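Side-chain contacts in transcriptional regulator, MerR-family (Cupriavidus metallidurans CH34, PDB 5GPE), which binds lead(II) and, as a MerR-family regulator, probably recognises promoter DNA and controls transcription in response to the metal: residues B[17-20]-B[21-24]; B[49-52]-B[53-57]; B[86-89]-B[90-94]. All coordinates share one frame; numbering follows the deposited sequence.

Contact 1. Residues B[17-20]-B[21-24]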
ATOM      1  N   THR B  17     -15.123   8.150 -10.819  1.00 20.04           N
ATOM      2  CA  THR B  17     -15.165   7.417  -9.560  1.00 19.79           C
ATOM      3  C   THR B  17     -16.497   6.674  -9.384  1.00 18.68           C
ATOM      4  O   THR B  17     -16.509   5.520  -8.990  1.00 16.94           O
ATOM      5  CB  THR B  17     -14.886   8.330  -8.358  1.00 21.42           C
ATOM      6  OG1 THR B  17     -13.614   8.956  -8.535  1.00 24.41           O
ATOM      7  CG2 THR B  17     -14.864   7.537  -7.048  1.00 21.91           C
ATOM      8  N   VAL B  18     -17.609   7.334  -9.705  1.00 18.54           N
ATOM      9  CA  VAL B  18     -18.907   6.678  -9.712  1.00 18.56           C
ATOM     10  C   VAL B  18     -18.889   5.468 -10.660  1.00 17.73           C
ATOM     11  O   VAL B  18     -19.359   4.388 -10.300  1.00 17.97           O
ATOM     12  CB  VAL B  18     -20.053   7.637 -10.131  1.00 19.71           C
ATOM     13  CG1 VAL B  18     -21.386   6.907 -10.168  1.00 20.77           C
ATOM     14  CG2 VAL B  18     -20.155   8.815  -9.168  1.00 20.50           C
ATOM     15  N   ARG B  19     -18.370   5.659 -11.875  1.00 17.20           N
ATOM     16  CA  ARG B  19     -18.302   4.572 -12.865  1.00 19.07           C
ATOM     17  C   ARG B  19     -17.387   3.432 -12.421  1.00 17.82           C
ATOM     18  O   ARG B  19     -17.649   2.269 -12.709  1.00 19.66           O
ATOM     19  CB  ARG B  19     -17.842   5.094 -14.235  1.00 20.82           C
ATOM     20  CG  ARG B  19     -18.865   5.972 -14.913  1.00 23.87           C
ATOM     21  CD  ARG B  19     -18.781   5.926 -16.423  1.00 29.87           C
ATOM     22  NE  ARG B  19     -19.886   6.707 -16.972  1.00 36.55           N
ATOM     23  CZ  ARG B  19     -19.815   7.889 -17.573  1.00 38.94           C
ATOM     24  NH1 ARG B  19     -18.655   8.506 -17.776  1.00 36.07           N
ATOM     25  NH2 ARG B  19     -20.956   8.451 -17.983  1.00 46.89           N
ATOM     26  N   PHE B  20     -16.317   3.768 -11.723  1.00 17.11           N
ATOM     27  CA  PHE B  20     -15.442   2.737 -11.116  1.00 17.67           C
ATOM     28  C   PHE B  20     -16.222   1.863 -10.112  1.00 17.78           C
ATOM     29  O   PHE B  20     -16.177   0.636 -10.171  1.00 17.73           O
ATOM     30  CB  PHE B  20     -14.246   3.403 -10.435  1.00 16.94           C
ATOM     31  CG  PHE B  20     -13.364   2.460  -9.683  1.00 16.62           C
ATOM     32  CD1 PHE B  20     -12.763   1.386 -10.325  1.00 17.56           C
ATOM     33  CD2 PHE B  20     -13.094   2.672  -8.338  1.00 16.15           C
ATOM     34  CE1 PHE B  20     -11.930   0.516  -9.628  1.00 16.68           C
ATOM     35  CE2 PHE B  20     -12.264   1.817  -7.637  1.00 16.40           C
ATOM     36  CZ  PHE B  20     -11.681   0.735  -8.286  1.00 17.09           C
ATOM     37  N   TYR B  21     -16.959   2.517  -9.211  1.00 18.33           N
ATOM     38  CA  TYR B  21     -17.793   1.806  -8.238  1.00 19.12           C
ATOM     39  C   TYR B  21     -18.884   0.965  -8.903  1.00 19.89           C
ATOM     40  O   TYR B  21     -19.165  -0.143  -8.455  1.00 22.81           O
ATOM     41  CB  TYR B  21     -18.421   2.784  -7.248  1.00 19.24           C
ATOM     42  CG  TYR B  21     -17.443   3.518  -6.368  1.00 18.82           C
ATOM     43  CD1 TYR B  21     -16.176   3.001  -6.077  1.00 19.66           C
ATOM     44  CD2 TYR B  21     -17.775   4.745  -5.823  1.00 20.21           C
ATOM     45  CE1 TYR B  21     -15.290   3.691  -5.271  1.00 19.57           C
ATOM     46  CE2 TYR B  21     -16.893   5.436  -5.003  1.00 20.09           C
ATOM     47  CZ  TYR B  21     -15.649   4.905  -4.743  1.00 19.49           C
ATOM     48  OH  TYR B  21     -14.763   5.561  -3.931  1.00 17.96           O
ATOM     49  N   GLU B  22     -19.460   1.466  -9.990  1.00 21.07           N
ATOM     50  CA  GLU B  22     -20.399   0.679 -10.803  1.00 25.09           C
ATOM     51  C   GLU B  22     -19.756  -0.571 -11.381  1.00 24.68           C
ATOM     52  O   GLU B  22     -20.305  -1.665 -11.264  1.00 27.89           O
ATOM     53  CB  GLU B  22     -20.964   1.503 -11.958  1.00 28.56           C
ATOM     54  CG  GLU B  22     -21.973   2.538 -11.516  1.00 31.84           C
ATOM     55  CD  GLU B  22     -22.648   3.253 -12.673  1.00 33.92           C
ATOM     56  OE1 GLU B  22     -21.948   3.629 -13.644  1.00 36.80           O
ATOM     57  OE2 GLU B  22     -23.874   3.463 -12.586  1.00 35.60           O
ATOM     58  N   SER B  23     -18.595  -0.404 -12.009  1.00 25.12           N
ATOM     59  CA  SER B  23     -17.865  -1.545 -12.595  1.00 28.06           C
ATOM     60  C   SER B  23     -17.476  -2.594 -11.539  1.00 28.93           C
ATOM     61  O   SER B  23     -17.377  -3.771 -11.853  1.00 29.19           O
ATOM     62  CB  SER B  23     -16.625  -1.080 -13.366  1.00 29.54           C
ATOM     63  OG  SER B  23     -15.650  -0.559 -12.477  1.00 30.88           O
ATOM     64  N   GLU B  24     -17.284  -2.151 -10.294  1.00 28.60           N
ATOM     65  CA  GLU B  24     -16.960  -3.044  -9.167  1.00 29.47           C
ATOM     66  C   GLU B  24     -18.181  -3.617  -8.410  1.00 27.35           C
ATOM     67  O   GLU B  24     -18.015  -4.321  -7.420  1.00 27.35           O
ATOM     68  CB  GLU B  24     -16.025  -2.323  -8.187  1.00 30.73           C
ATOM     69  CG  GLU B  24     -14.630  -2.132  -8.733  1.00 31.63           C
ATOM     70  CD  GLU B  24     -13.902  -3.450  -8.943  1.00 36.73           C
ATOM     71  OE1 GLU B  24     -13.766  -4.325  -8.031  1.00 38.45           O
ATOM     72  OE2 GLU B  24     -13.498  -3.612 -10.087  1.00 39.82           O
TER
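Tyr-21 and Thr-17 lie side by side one turn apart on helix 15-23, the second helix of the MerR-type helix-turn-helix, which in this family is the one that reads DNA. Followed outward, the tyrosine first sets CB 3.6 Å from Val-18 O. Its CG, turned beside the backbone N (chi1 -64°), passes 3.4 Å from Thr-17 O, the same oxygen that accepts the Tyr-21 N-H; this oxygen lies over one ring face, offset toward the rim. On the Phe-20 flank, Tyr-21 CD1 meets Phe-20 CD2 at 3.8 Å, the two ring planes 41° apart and neither stacked nor edge-to-face. Further out, CE2 and CZ rest against the Thr-17 methyl CG2, and the hydroxyl OH reaches helix 42-56, where it hydrogen-bonds Arg-55 NH1. At the C-terminal end of the helix, Phe-20 O takes two donors, Glu-24 N and Ser-23 OG, while Glu-22 OE2 hydrogen-bonds Tyr-40 OH. Glu-24 CG, placed beside the backbone N (chi1 -71°), lies over one face of the Phe-20 ring as a CH-pi contact, 4.3 Å from the ring centroid; the bend at chi2 then turns the carboxylate, whose OE1 forms a salt bridge with Arg-65 NH1.

Contact 2. Residues B[49-52]-B[53-57]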
ATOM      1  N   LEU B  49     -22.069   7.995  -0.353  1.00 21.05           N
ATOM      2  CA  LEU B  49     -21.629   8.530   0.922  1.00 22.28           C
ATOM      3  C   LEU B  49     -21.168   7.415   1.872  1.00 20.89           C
ATOM      4  O   LEU B  49     -20.163   7.576   2.560  1.00 20.38           O
ATOM      5  CB  LEU B  49     -22.714   9.396   1.563  1.00 24.14           C
ATOM      6  CG  LEU B  49     -23.118  10.641   0.764  1.00 25.97           C
ATOM      7  CD1 LEU B  49     -24.222  11.402   1.492  1.00 27.76           C
ATOM      8  CD2 LEU B  49     -21.946  11.573   0.479  1.00 24.70           C
ATOM      9  N   PHE B  50     -21.886   6.294   1.888  1.00 18.65           N
ATOM     10  CA  PHE B  50     -21.513   5.118   2.685  1.00 19.29           C
ATOM     11  C   PHE B  50     -20.149   4.602   2.250  1.00 18.44           C
ATOM     12  O   PHE B  50     -19.283   4.372   3.075  1.00 20.12           O
ATOM     13  CB  PHE B  50     -22.575   4.003   2.540  1.00 19.98           C
ATOM     14  CG  PHE B  50     -22.277   2.752   3.329  1.00 20.32           C
ATOM     15  CD1 PHE B  50     -21.472   1.744   2.795  1.00 20.71           C
ATOM     16  CD2 PHE B  50     -22.809   2.567   4.599  1.00 20.14           C
ATOM     17  CE1 PHE B  50     -21.202   0.594   3.526  1.00 20.49           C
ATOM     18  CE2 PHE B  50     -22.548   1.421   5.323  1.00 20.31           C
ATOM     19  CZ  PHE B  50     -21.733   0.436   4.795  1.00 20.37           C
ATOM     20  N   ILE B  51     -19.962   4.458   0.950  1.00 15.54           N
ATOM     21  CA  ILE B  51     -18.679   4.030   0.368  1.00 19.05           C
ATOM     22  C   ILE B  51     -17.539   4.992   0.749  1.00 18.50           C
ATOM     23  O   ILE B  51     -16.457   4.547   1.139  1.00 19.29           O
ATOM     24  CB  ILE B  51     -18.760   3.896  -1.173  1.00 19.43           C
ATOM     25  CG1 ILE B  51     -19.703   2.746  -1.555  1.00 20.16           C
ATOM     26  CG2 ILE B  51     -17.380   3.628  -1.782  1.00 20.48           C
ATOM     27  CD1 ILE B  51     -20.141   2.769  -2.995  1.00 20.35           C
ATOM     28  N   ARG B  52     -17.774   6.282   0.650  1.00 18.84           N
ATOM     29  CA  ARG B  52     -16.816   7.304   0.987  1.00 19.98           C
ATOM     30  C   ARG B  52     -16.365   7.167   2.431  1.00 19.70           C
ATOM     31  O   ARG B  52     -15.225   7.224   2.689  1.00 20.21           O
ATOM     32  CB  ARG B  52     -17.363   8.726   0.742  1.00 22.42           C
ATOM     33  CG  ARG B  52     -16.454   9.866   1.182  1.00 24.34           C
ATOM     34  CD  ARG B  52     -17.211  11.004   1.868  1.00 26.97           C
ATOM     35  NE  ARG B  52     -17.797  11.847   0.861  1.00 30.64           N
ATOM     36  CZ  ARG B  52     -18.586  12.896   1.076  1.00 30.22           C
ATOM     37  NH1 ARG B  52     -18.929  13.243   2.302  1.00 33.91           N
ATOM     38  NH2 ARG B  52     -19.022  13.574   0.053  1.00 25.78           N
ATOM     39  N   ARG B  53     -17.294   6.982   3.346  1.00 18.92           N
ATOM     40  CA  ARG B  53     -16.943   6.858   4.776  1.00 19.83           C
ATOM     41  C   ARG B  53     -16.137   5.584   5.057  1.00 19.44           C
ATOM     42  O   ARG B  53     -15.208   5.599   5.869  1.00 21.29           O
ATOM     43  CB  ARG B  53     -18.181   6.917   5.660  1.00 21.56           C
ATOM     44  CG  ARG B  53     -18.894   8.272   5.620  1.00 22.87           C
ATOM     45  CD  ARG B  53     -20.185   8.242   6.410  1.00 24.32           C
ATOM     46  NE  ARG B  53     -21.013   9.401   6.086  1.00 24.36           N
ATOM     47  CZ  ARG B  53     -22.201   9.380   5.475  1.00 25.09           C
ATOM     48  NH1 ARG B  53     -22.789   8.244   5.096  1.00 25.44           N
ATOM     49  NH2 ARG B  53     -22.814  10.534   5.241  1.00 26.82           N
ATOM     50  N   CYS B  54     -16.497   4.492   4.384  1.00 18.42           N
ATOM     51  CA  CYS B  54     -15.755   3.245   4.506  1.00 18.59           C
ATOM     52  C   CYS B  54     -14.321   3.386   4.009  1.00 18.57           C
ATOM     53  O   CYS B  54     -13.378   2.915   4.662  1.00 18.82           O
ATOM     54  CB  CYS B  54     -16.435   2.124   3.740  1.00 19.41           C
ATOM     55  SG  CYS B  54     -17.986   1.561   4.444  1.00 21.89           S
ATOM     56  N   ARG B  55     -14.146   4.016   2.852  1.00 16.85           N
ATOM     57  CA  ARG B  55     -12.809   4.151   2.272  1.00 20.80           C
ATOM     58  C   ARG B  55     -11.923   5.049   3.109  1.00 20.40           C
ATOM     59  O   ARG B  55     -10.742   4.795   3.227  1.00 20.05           O
ATOM     60  CB  ARG B  55     -12.872   4.644   0.836  1.00 22.34           C
ATOM     61  CG  ARG B  55     -13.553   3.638  -0.073  1.00 22.34           C
ATOM     62  CD  ARG B  55     -13.314   3.966  -1.523  1.00 21.78           C
ATOM     63  NE  ARG B  55     -12.014   3.476  -1.976  1.00 21.15           N
ATOM     64  CZ  ARG B  55     -11.461   3.795  -3.141  1.00 22.36           C
ATOM     65  NH1 ARG B  55     -12.071   4.637  -3.976  1.00 21.90           N
ATOM     66  NH2 ARG B  55     -10.279   3.278  -3.472  1.00 25.22           N
ATOM     67  N   ALA B  56     -12.519   6.056   3.736  1.00 20.74           N
ATOM     68  CA  ALA B  56     -11.805   6.919   4.684  1.00 21.62           C
ATOM     69  C   ALA B  56     -11.387   6.213   5.978  1.00 22.14           C
ATOM     70  O   ALA B  56     -10.531   6.702   6.686  1.00 22.11           O
ATOM     71  CB  ALA B  56     -12.644   8.134   5.026  1.00 21.62           C
ATOM     72  N   LYS B  57     -12.017   5.081   6.288  1.00 23.14           N
ATOM     73  CA  LYS B  57     -11.581   4.199   7.389  1.00 22.09           C
ATOM     74  C   LYS B  57     -10.719   3.019   6.898  1.00 20.12           C
ATOM     75  O   LYS B  57     -10.666   1.981   7.542  1.00 20.17           O
ATOM     76  CB  LYS B  57     -12.790   3.730   8.205  1.00 22.34           C
ATOM     77  CG  LYS B  57     -13.434   4.893   8.965  1.00 25.41           C
ATOM     78  CD  LYS B  57     -14.762   4.532   9.571  1.00 27.41           C
ATOM     79  CE  LYS B  57     -15.563   5.771   9.977  1.00 31.23           C
ATOM     80  NZ  LYS B  57     -14.879   6.583  11.027  1.00 33.66           N
TER
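Arg-53 reaches back along helix 42-56 to lie against Leu-49, one turn earlier. CG stands beside the backbone N (chi1 -65°) and the chain then runs extended to NE, which carries the guanidinium past the Leu-49 carbonyl to the leucine side chain. On the way, Arg-53 CG comes within 3.4 Å of Leu-49 O, the acceptor of the Arg-53 backbone N-H. This oxygen also lies over one face of the guanidinium. At the tip, NH1 packs 3.7 Å from Leu-49 CB, and NH2 lies near both CB and CD1, so the contact there is between a charged group and aliphatic carbon. The polar partner of Arg-53 NH1 is Leu-128 O of the second subunit.

Arg-52, next to it, turns another way. Its CG is anti to the backbone N and the chain bends twice beyond it, bringing one guanidinium face against Leu-49 CD2. The leucine therefore meets both arginines, while Arg-52 NH2 hydrogen-bonds Ala-11 O.

Cys-54 supplies the apolar counterpart, a sulfur-aromatic contact with Phe-50. SG lies 4.0 Å from the ring centroid in an oblique position, 33° off the ring normal, and its nearest ring atom is Phe-50 CE1 at 3.5 Å. Along another side of the helix, Ile-51 and Arg-55 run alongside each other, with Ile-51 CG2 4.1 Å from Arg-55 CD.

Within the MerR-type DNA-binding domain these side chains face several neighbours. Phe-50 and Cys-54 pack on helix 61-71 through Leu-68 and Ile-64, and both also touch Leu-128 of the second subunit; Ile-51 instead packs against Leu-26 and Leu-27 in the loop that follows helix 15-23.

Contact 3. Residues B[86-89]-B[90-94]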
ATOM      1  N   ASP B  86     -12.892  -5.903  13.683  1.00 16.05           N
ATOM      2  CA  ASP B  86     -11.866  -6.489  14.568  1.00 19.11           C
ATOM      3  C   ASP B  86     -10.656  -6.998  13.785  1.00 18.24           C
ATOM      4  O   ASP B  86      -9.512  -6.794  14.211  1.00 18.40           O
ATOM      5  CB  ASP B  86     -12.441  -7.634  15.406  1.00 23.09           C
ATOM      6  CG  ASP B  86     -13.365  -7.153  16.508  1.00 26.03           C
ATOM      7  OD1 ASP B  86     -13.242  -5.987  16.945  1.00 29.20           O
ATOM      8  OD2 ASP B  86     -14.200  -7.957  16.973  1.00 28.00           O
ATOM      9  N   ALA B  87     -10.908  -7.663  12.657  1.00 17.08           N
ATOM     10  CA  ALA B  87      -9.804  -8.189  11.807  1.00 18.92           C
ATOM     11  C   ALA B  87      -8.990  -7.041  11.189  1.00 17.58           C
ATOM     12  O   ALA B  87      -7.768  -7.128  11.091  1.00 16.00           O
ATOM     13  CB  ALA B  87     -10.327  -9.112  10.726  1.00 19.51           C
ATOM     14  N   HIS B  88      -9.667  -5.945  10.844  1.00 17.61           N
ATOM     15  CA  HIS B  88      -8.977  -4.771  10.324  1.00 18.71           C
ATOM     16  C   HIS B  88      -8.089  -4.108  11.378  1.00 17.69           C
ATOM     17  O   HIS B  88      -6.942  -3.750  11.098  1.00 18.57           O
ATOM     18  CB  HIS B  88      -9.948  -3.723   9.770  1.00 20.32           C
ATOM     19  CG  HIS B  88      -9.330  -2.867   8.721  1.00 23.32           C
ATOM     20  ND1 HIS B  88      -9.598  -3.040   7.386  1.00 28.61           N
ATOM     21  CD2 HIS B  88      -8.398  -1.890   8.795  1.00 23.26           C
ATOM     22  CE1 HIS B  88      -8.883  -2.183   6.683  1.00 29.39           C
ATOM     23  NE2 HIS B  88      -8.152  -1.470   7.515  1.00 25.64           N
ATOM     24  N   ILE B  89      -8.615  -3.970  12.588  1.00 16.87           N
ATOM     25  CA  ILE B  89      -7.828  -3.462  13.722  1.00 17.64           C
ATOM     26  C   ILE B  89      -6.565  -4.325  13.943  1.00 17.33           C
ATOM     27  O   ILE B  89      -5.462  -3.796  14.117  1.00 15.58           O
ATOM     28  CB  ILE B  89      -8.676  -3.391  15.003  1.00 18.83           C
ATOM     29  CG1 ILE B  89      -9.718  -2.267  14.889  1.00 19.62           C
ATOM     30  CG2 ILE B  89      -7.815  -3.159  16.237  1.00 19.92           C
ATOM     31  CD1 ILE B  89     -10.833  -2.363  15.917  1.00 20.76           C
ATOM     32  N   ALA B  90      -6.734  -5.641  13.959  1.00 17.67           N
ATOM     33  CA  ALA B  90      -5.597  -6.579  14.133  1.00 19.65           C
ATOM     34  C   ALA B  90      -4.535  -6.388  13.042  1.00 19.72           C
ATOM     35  O   ALA B  90      -3.331  -6.365  13.316  1.00 21.95           O
ATOM     36  CB  ALA B  90      -6.084  -8.024  14.145  1.00 20.77           C
ATOM     37  N   GLN B  91      -5.003  -6.255  11.805  1.00 19.90           N
ATOM     38  CA  GLN B  91      -4.136  -5.950  10.654  1.00 21.85           C
ATOM     39  C   GLN B  91      -3.302  -4.667  10.817  1.00 17.66           C
ATOM     40  O   GLN B  91      -2.098  -4.644  10.526  1.00 16.22           O
ATOM     41  CB  GLN B  91      -4.961  -5.816   9.382  1.00 27.27           C
ATOM     42  CG  GLN B  91      -4.737  -6.928   8.394  1.00 34.51           C
ATOM     43  CD  GLN B  91      -5.848  -7.030   7.372  1.00 49.22           C
ATOM     44  OE1 GLN B  91      -6.394  -8.111   7.155  1.00 54.98           O
ATOM     45  NE2 GLN B  91      -6.202  -5.900   6.744  1.00 57.73           N
ATOM     46  N   VAL B  92      -3.963  -3.603  11.252  1.00 15.67           N
ATOM     47  CA  VAL B  92      -3.304  -2.319  11.448  1.00 16.21           C
ATOM     48  C   VAL B  92      -2.263  -2.397  12.553  1.00 16.38           C
ATOM     49  O   VAL B  92      -1.180  -1.800  12.443  1.00 17.09           O
ATOM     50  CB  VAL B  92      -4.348  -1.207  11.737  1.00 16.96           C
ATOM     51  CG1 VAL B  92      -3.684   0.086  12.168  1.00 18.87           C
ATOM     52  CG2 VAL B  92      -5.155  -0.948  10.476  1.00 18.00           C
ATOM     53  N   ARG B  93      -2.579  -3.127  13.621  1.00 16.11           N
ATOM     54  CA  ARG B  93      -1.651  -3.295  14.741  1.00 17.54           C
ATOM     55  C   ARG B  93      -0.364  -4.024  14.328  1.00 17.72           C
ATOM     56  O   ARG B  93       0.734  -3.655  14.743  1.00 16.62           O
ATOM     57  CB  ARG B  93      -2.335  -4.011  15.912  1.00 19.52           C
ATOM     58  CG  ARG B  93      -3.323  -3.106  16.647  1.00 20.04           C
ATOM     59  CD  ARG B  93      -4.172  -3.864  17.650  1.00 21.36           C
ATOM     60  NE  ARG B  93      -5.027  -2.938  18.373  1.00 23.26           N
ATOM     61  CZ  ARG B  93      -6.040  -3.258  19.177  1.00 21.14           C
ATOM     62  NH1 ARG B  93      -6.390  -4.512  19.390  1.00 19.15           N
ATOM     63  NH2 ARG B  93      -6.722  -2.278  19.758  1.00 21.59           N
ATOM     64  N   THR B  94      -0.511  -5.047  13.495  1.00 18.18           N
ATOM     65  CA  THR B  94       0.658  -5.791  12.994  1.00 18.52           C
ATOM     66  C   THR B  94       1.509  -4.895  12.078  1.00 17.75           C
ATOM     67  O   THR B  94       2.733  -4.894  12.157  1.00 17.74           O
ATOM     68  CB  THR B  94       0.225  -7.063  12.260  1.00 19.13           C
ATOM     69  OG1 THR B  94      -0.478  -7.904  13.173  1.00 18.41           O
ATOM     70  CG2 THR B  94       1.433  -7.820  11.700  1.00 20.53           C
TER
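Asp-86 meets Ala-90 through its backbone: Asp-86 O accepts the Ala-90 N-H, and Ala-90 CB lies 3.6 Å from the same oxygen. The aspartate carboxylate turns to the second subunit, with OD1 in a salt bridge to Arg-110 NE. Ala-87 O then receives Gln-91 N at 3.0 Å and also lies close to Gln-91 CB. Next comes His-88, whose imidazole leans toward the following turn with CG anti to the backbone N (chi1 -154°). Its CD2 touches Val-92 CG2 at 3.8 Å, while Gln-91 NE2 stands over one ring face at the limit of contact. Both ring nitrogens are engaged within the subunit, ND1 by Glu-63 OE2 and NE2 by Asp-58 OD2, which fixes the rotation of the ring and joins this helix to the region around helix 61-71.

Helix 79-111 is the long dimerisation helix of MerR-family regulators, pairing as an antiparallel coiled coil. Accordingly, His-88 and Ile-89 pack on Leu-106 of the second subunit, and Val-92 on its Leu-102.

Ile-89 closes the segment by lying alongside Arg-93. Its CG2, anti to the backbone N, sits over the centre of one guanidinium face, 3.4 Å from Arg-93 CZ. The arginine arrives there on an extended chain whose CG first passes 3.4 Å from Ile-89 O. With the methyl against its face, the guanidinium directs NE into a salt bridge with Glu-103 OE1 of the second subunit.

From the N terminus, the three contacts come in series, each within a single helix, so none closes a long loop and none nests in or crosses another. Contact 1 belongs to helix 15-23 and contact 2 to the next helix, 42-56; they touch directly, where Tyr-21 CZ packs 3.7 Å from Ile-51 CG2. The chain then passes through helix 61-71 before reaching contact 3 on helix 79-111. Contacts 2 and 3 approach at Lys-57 and His-88, and both meet the second subunit. Contact 1 touches no other chain and lies about 27 Å from contact 3, centre to centre. Contact 2 thus belongs to the DNA-binding domain, touching contact 1, and also takes part in the dimer interface.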